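Local atomic coordinates of acyl-CoA dehydrogenase (Geobacillus kaustophilus, PDB entry 2PG0), a protein that binds FAD and probably catalyses the alpha,beta-dehydrogenation of acyl chains carried as thioesters, as a member of the acyl-CoA dehydrogenase family. Residues R11-R22 and D70-L81. Sequence-based numbering, arbitrary orientation.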
loop_
_atom_site.group_PDB
_atom_site.type_symbol
_atom_site.label_atom_id
_atom_site.label_comp_id
_atom_site.label_asym_id
_atom_site.label_seq_id
_atom_site.Cartn_x
_atom_site.Cartn_y
_atom_site.Cartn_z
ATOM N N ARG A 11 -36.792 -5.926 -2.394
ATOM C CA ARG A 11 -38.025 -5.854 -1.616
ATOM C C ARG A 11 -38.316 -7.191 -0.937
ATOM O O ARG A 11 -37.565 -8.154 -1.101
ATOM C CB ARG A 11 -39.191 -5.361 -2.469
ATOM C CG ARG A 11 -39.463 -6.146 -3.732
ATOM C CD ARG A 11 -40.417 -5.371 -4.645
ATOM N NE ARG A 11 -39.735 -4.251 -5.287
ATOM C CZ ARG A 11 -39.250 -4.273 -6.527
ATOM N NH1 ARG A 11 -39.379 -5.358 -7.286
ATOM N NH2 ARG A 11 -38.634 -3.201 -7.011
ATOM N N GLU A 12 -39.399 -7.245 -0.164
ATOM C CA GLU A 12 -39.742 -8.457 0.576
ATOM C C GLU A 12 -39.723 -9.726 -0.289
ATOM O O GLU A 12 -39.215 -10.754 0.151
ATOM C CB GLU A 12 -41.079 -8.298 1.316
ATOM C CG GLU A 12 -41.308 -9.321 2.440
ATOM C CD GLU A 12 -40.177 -9.382 3.472
ATOM O OE1 GLU A 12 -39.574 -8.332 3.790
ATOM O OE2 GLU A 12 -39.895 -10.488 3.981
ATOM N N GLU A 13 -40.258 -9.645 -1.511
ATOM C CA GLU A 13 -40.271 -10.792 -2.432
ATOM C C GLU A 13 -38.866 -11.357 -2.724
ATOM O O GLU A 13 -38.694 -12.574 -2.867
ATOM C CB GLU A 13 -41.011 -10.459 -3.734
ATOM C CG GLU A 13 -40.228 -9.598 -4.720
ATOM C CD GLU A 13 -41.069 -9.079 -5.859
ATOM O OE1 GLU A 13 -40.930 -9.597 -6.988
ATOM O OE2 GLU A 13 -41.871 -8.147 -5.624
ATOM N N HIS A 14 -37.877 -10.467 -2.807
ATOM C CA HIS A 14 -36.484 -10.867 -3.037
ATOM C C HIS A 14 -35.902 -11.510 -1.785
ATOM O O HIS A 14 -35.093 -12.436 -1.873
ATOM C CB HIS A 14 -35.630 -9.669 -3.479
ATOM C CG HIS A 14 -36.095 -9.030 -4.752
ATOM N ND1 HIS A 14 -36.694 -7.790 -4.789
ATOM C CD2 HIS A 14 -36.063 -9.468 -6.034
ATOM C CE1 HIS A 14 -37.000 -7.485 -6.038
ATOM N NE2 HIS A 14 -36.628 -8.487 -6.813
ATOM N N HIS A 15 -36.328 -11.022 -0.620
ATOM C CA HIS A 15 -35.893 -11.577 0.656
ATOM C C HIS A 15 -36.429 -12.982 0.891
ATOM O O HIS A 15 -35.687 -13.847 1.353
ATOM C CB HIS A 15 -36.249 -10.642 1.817
ATOM C CG HIS A 15 -35.516 -9.337 1.773
ATOM N ND1 HIS A 15 -36.155 -8.117 1.848
ATOM C CD2 HIS A 15 -34.198 -9.063 1.630
ATOM C CE1 HIS A 15 -35.259 -7.149 1.771
ATOM N NE2 HIS A 15 -34.064 -7.696 1.639
ATOM N N MET A 16 -37.702 -13.212 0.560
ATOM C CA MET A 16 -38.254 -14.571 0.645
ATOM C C MET A 16 -37.639 -15.485 -0.414
ATOM O O MET A 16 -37.378 -16.657 -0.141
ATOM C CB MET A 16 -39.796 -14.632 0.644
ATOM C CG MET A 16 -40.562 -13.496 -0.005
ATOM S SD MET A 16 -42.338 -13.456 0.448
ATOM C CE MET A 16 -42.309 -12.681 2.060
ATOM N N PHE A 17 -37.385 -14.938 -1.602
ATOM C CA PHE A 17 -36.697 -15.685 -2.658
ATOM C C PHE A 17 -35.296 -16.137 -2.235
ATOM O O PHE A 17 -34.916 -17.284 -2.489
ATOM C CB PHE A 17 -36.629 -14.888 -3.967
ATOM C CG PHE A 17 -35.815 -15.559 -5.041
ATOM C CD1 PHE A 17 -36.369 -16.568 -5.824
ATOM C CD2 PHE A 17 -34.483 -15.197 -5.254
ATOM C CE1 PHE A 17 -35.611 -17.199 -6.813
ATOM C CE2 PHE A 17 -33.722 -15.825 -6.242
ATOM C CZ PHE A 17 -34.282 -16.821 -7.017
ATOM N N ARG A 18 -34.533 -15.232 -1.615
ATOM C CA ARG A 18 -33.193 -15.561 -1.131
ATOM C C ARG A 18 -33.220 -16.738 -0.159
ATOM O O ARG A 18 -32.391 -17.649 -0.252
ATOM C CB ARG A 18 -32.511 -14.359 -0.470
ATOM C CG ARG A 18 -31.027 -14.600 -0.172
ATOM C CD ARG A 18 -30.428 -13.506 0.698
ATOM N NE ARG A 18 -30.408 -12.214 0.011
ATOM C CZ ARG A 18 -29.434 -11.801 -0.802
ATOM N NH1 ARG A 18 -28.384 -12.580 -1.051
ATOM N NH2 ARG A 18 -29.511 -10.602 -1.370
ATOM N N ALA A 19 -34.178 -16.714 0.768
ATOM C CA ALA A 19 -34.323 -17.787 1.746
ATOM C C ALA A 19 -34.672 -19.114 1.064
ATOM O O ALA A 19 -34.121 -20.160 1.423
ATOM C CB ALA A 19 -35.374 -17.419 2.797
ATOM N N ALA A 20 -35.571 -19.065 0.080
ATOM C CA ALA A 20 -35.972 -20.263 -0.670
ATOM C C ALA A 20 -34.799 -20.835 -1.474
ATOM O O ALA A 20 -34.578 -22.054 -1.503
ATOM C CB ALA A 20 -37.153 -19.957 -1.590
ATOM N N PHE A 21 -34.056 -19.947 -2.133
ATOM C CA PHE A 21 -32.904 -20.356 -2.931
ATOM C C PHE A 21 -31.793 -20.914 -2.031
ATOM O O PHE A 21 -31.179 -21.931 -2.362
ATOM C CB PHE A 21 -32.416 -19.195 -3.818
ATOM C CG PHE A 21 -31.345 -19.582 -4.799
ATOM C CD1 PHE A 21 -31.519 -20.671 -5.660
ATOM C CD2 PHE A 21 -30.158 -18.852 -4.867
ATOM C CE1 PHE A 21 -30.518 -21.032 -6.569
ATOM C CE2 PHE A 21 -29.157 -19.202 -5.781
ATOM C CZ PHE A 21 -29.331 -20.290 -6.627
ATOM N N ARG A 22 -31.548 -20.272 -0.888
ATOM C CA ARG A 22 -30.564 -20.791 0.067
ATOM C C ARG A 22 -30.946 -22.193 0.565
ATOM O O ARG A 22 -30.079 -23.053 0.753
ATOM C CB ARG A 22 -30.388 -19.850 1.255
ATOM C CG ARG A 22 -29.201 -20.217 2.150
ATOM C CD ARG A 22 -29.203 -19.394 3.426
ATOM N NE ARG A 22 -29.226 -17.952 3.164
ATOM C CZ ARG A 22 -28.149 -17.208 2.925
ATOM N NH1 ARG A 22 -26.940 -17.760 2.893
ATOM N NH2 ARG A 22 -28.284 -15.909 2.707
ATOM N N ASP A 70 -37.104 -9.405 -12.457
ATOM C CA ASP A 70 -36.178 -8.281 -12.595
ATOM C C ASP A 70 -34.749 -8.691 -12.214
ATOM O O ASP A 70 -34.518 -9.800 -11.720
ATOM C CB ASP A 70 -36.674 -7.031 -11.838
ATOM C CG ASP A 70 -36.507 -7.123 -10.324
ATOM O OD1 ASP A 70 -35.851 -8.051 -9.808
ATOM O OD2 ASP A 70 -37.029 -6.224 -9.637
ATOM N N PHE A 71 -33.799 -7.787 -12.451
ATOM C CA PHE A 71 -32.375 -8.058 -12.236
ATOM C C PHE A 71 -32.004 -8.343 -10.772
ATOM O O PHE A 71 -30.995 -9.000 -10.503
ATOM C CB PHE A 71 -31.536 -6.901 -12.795
ATOM C CG PHE A 71 -30.055 -7.136 -12.734
ATOM C CD1 PHE A 71 -29.439 -8.055 -13.585
ATOM C CD2 PHE A 71 -29.270 -6.432 -11.822
ATOM C CE1 PHE A 71 -28.053 -8.277 -13.519
ATOM C CE2 PHE A 71 -27.889 -6.647 -11.757
ATOM C CZ PHE A 71 -27.283 -7.572 -12.601
ATOM N N ALA A 72 -32.809 -7.859 -9.830
ATOM C CA ALA A 72 -32.544 -8.124 -8.412
ATOM C C ALA A 72 -32.572 -9.624 -8.095
ATOM O O ALA A 72 -31.811 -10.090 -7.238
ATOM C CB ALA A 72 -33.505 -7.359 -7.519
ATOM N N TYR A 73 -33.431 -10.374 -8.794
ATOM C CA TYR A 73 -33.434 -11.836 -8.666
ATOM C C TYR A 73 -32.097 -12.430 -9.091
ATOM O O TYR A 73 -31.603 -13.352 -8.446
ATOM C CB TYR A 73 -34.580 -12.475 -9.450
ATOM C CG TYR A 73 -35.905 -12.322 -8.757
ATOM C CD1 TYR A 73 -36.332 -13.266 -7.819
ATOM C CD2 TYR A 73 -36.729 -11.228 -9.025
ATOM C CE1 TYR A 73 -37.561 -13.129 -7.168
ATOM C CE2 TYR A 73 -37.960 -11.078 -8.378
ATOM C CZ TYR A 73 -38.365 -12.035 -7.453
ATOM O OH TYR A 73 -39.575 -11.896 -6.805
ATOM N N SER A 74 -31.507 -11.893 -10.159
ATOM C CA SER A 74 -30.189 -12.370 -10.606
ATOM C C SER A 74 -29.089 -12.039 -9.605
ATOM O O SER A 74 -28.181 -12.845 -9.392
ATOM C CB SER A 74 -29.840 -11.812 -11.985
ATOM O OG SER A 74 -30.507 -12.546 -12.999
ATOM N N VAL A 75 -29.167 -10.854 -8.998
ATOM C CA VAL A 75 -28.229 -10.468 -7.942
ATOM C C VAL A 75 -28.279 -11.488 -6.802
ATOM O O VAL A 75 -27.246 -11.992 -6.360
ATOM C CB VAL A 75 -28.508 -9.045 -7.408
ATOM C CG1 VAL A 75 -27.580 -8.715 -6.224
ATOM C CG2 VAL A 75 -28.339 -8.018 -8.529
ATOM N N VAL A 76 -29.494 -11.811 -6.353
ATOM C CA VAL A 76 -29.673 -12.793 -5.285
ATOM C C VAL A 76 -29.075 -14.154 -5.663
ATOM O O VAL A 76 -28.329 -14.746 -4.880
ATOM C CB VAL A 76 -31.162 -12.948 -4.890
ATOM C CG1 VAL A 76 -31.345 -14.156 -3.965
ATOM C CG2 VAL A 76 -31.656 -11.664 -4.212
ATOM N N ILE A 77 -29.405 -14.641 -6.860
ATOM C CA ILE A 77 -28.918 -15.939 -7.321
ATOM C C ILE A 77 -27.392 -15.967 -7.306
ATOM O O ILE A 77 -26.780 -16.874 -6.728
ATOM C CB ILE A 77 -29.488 -16.314 -8.721
ATOM C CG1 ILE A 77 -30.972 -16.689 -8.603
ATOM C CG2 ILE A 77 -28.716 -17.485 -9.341
ATOM C CD1 ILE A 77 -31.718 -16.714 -9.932
ATOM N N ASN A 78 -26.775 -14.966 -7.922
ATOM C CA ASN A 78 -25.320 -14.967 -8.034
ATOM C C ASN A 78 -24.609 -14.818 -6.696
ATOM O O ASN A 78 -23.566 -15.448 -6.475
ATOM C CB ASN A 78 -24.861 -13.933 -9.048
ATOM C CG ASN A 78 -25.419 -14.208 -10.431
ATOM O OD1 ASN A 78 -25.780 -15.349 -10.752
ATOM N ND2 ASN A 78 -25.517 -13.178 -11.242
ATOM N N GLU A 79 -25.187 -14.022 -5.798
ATOM C CA GLU A 79 -24.631 -13.866 -4.445
ATOM C C GLU A 79 -24.695 -15.192 -3.694
ATOM O O GLU A 79 -23.698 -15.647 -3.119
ATOM C CB GLU A 79 -25.376 -12.796 -3.658
ATOM C CG GLU A 79 -24.992 -11.378 -4.025
ATOM C CD GLU A 79 -25.731 -10.333 -3.211
ATOM O OE1 GLU A 79 -26.609 -10.690 -2.378
ATOM O OE2 GLU A 79 -25.439 -9.138 -3.422
ATOM N N GLU A 80 -25.871 -15.819 -3.715
ATOM C CA GLU A 80 -26.052 -17.084 -3.003
ATOM C C GLU A 80 -25.182 -18.217 -3.557
ATOM O O GLU A 80 -24.680 -19.047 -2.801
ATOM C CB GLU A 80 -27.537 -17.477 -2.944
ATOM C CG GLU A 80 -28.387 -16.550 -2.050
ATOM C CD GLU A 80 -27.839 -16.383 -0.634
ATOM O OE1 GLU A 80 -27.513 -17.397 0.009
ATOM O OE2 GLU A 80 -27.755 -15.231 -0.157
ATOM N N LEU A 81 -24.985 -18.237 -4.869
ATOM C CA LEU A 81 -24.107 -19.235 -5.482
ATOM C C LEU A 81 -22.637 -19.015 -5.089
ATOM O O LEU A 81 -21.905 -19.979 -4.853
ATOM C CB LEU A 81 -24.271 -19.243 -7.002
ATOM C CG LEU A 81 -25.546 -19.894 -7.547
ATOM C CD1 LEU A 81 -25.652 -19.643 -9.035
ATOM C CD2 LEU A 81 -25.602 -21.399 -7.251
HETATM O O HOH W 1 -27.799 -7.973 -2.533
#
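Phe17 and Tyr73 meet in a T-shaped pair: the Tyr73 edge, led by CD1, points into the face of Phe17, with ring centroids 5.0 Å apart and planes at 75°. The rim of Phe17 also touches Val76 CG1, 3.5 Å from Phe17 CD2, and Ile77 CG1. One turn on, Phe21 lays a face against Ile77 and turns its edge to Leu81 CG. His14 passes its CD2 over one face of Tyr73 and takes the Ala72 methyl on its own face as a CH-pi contact. With CG beside the backbone N (chi1 -60°), His14 NE2 hydrogen-bonds to Asp70 OD1 (3.1 Å) on its syn side; the two planes are nearly coplanar, yet the oxygen sits tilted from the imidazole plane. The other ring nitrogen, ND1, accepts a nearly straight bond from Arg11 N, which fixes the rotation of the imidazole; Asp70 OD1 also caps helix 71-84 through a weak bond from Ala72 N. Tyr73 OH donates to the anti lone pair of Glu13 OE1 at 2.7 Å.

Val76 turns its other methyl, CG2, to one face of the Arg18 guanidinium, which reaches toward the C-terminal end. Arg18 NH1 meets Glu80 OE2 at 2.9 Å, in the guanidinium plane, while Arg18 NH1 and NH2 both grip Glu79 OE1, 2.9 Å from NH1. The Glu80 carboxylate lies over one face of the Arg22 guanidinium; Arg22 NH1 is 3.0 Å from Glu80 OE1, a salt bridge by charge alone. Lys83 also pairs with Glu80, and Arg302 with Glu79, extending the network to helix 285-313.

Segments 12-22 and 71-81, crossing at -32° in the all-helical N-terminal domain, thus join through an aromatic and aliphatic centre, a histidine-carboxylate bond N-terminally and a salt-bridge network C-terminally. The clustered cations should stabilise the buried Glu79 and Glu80 as carboxylates.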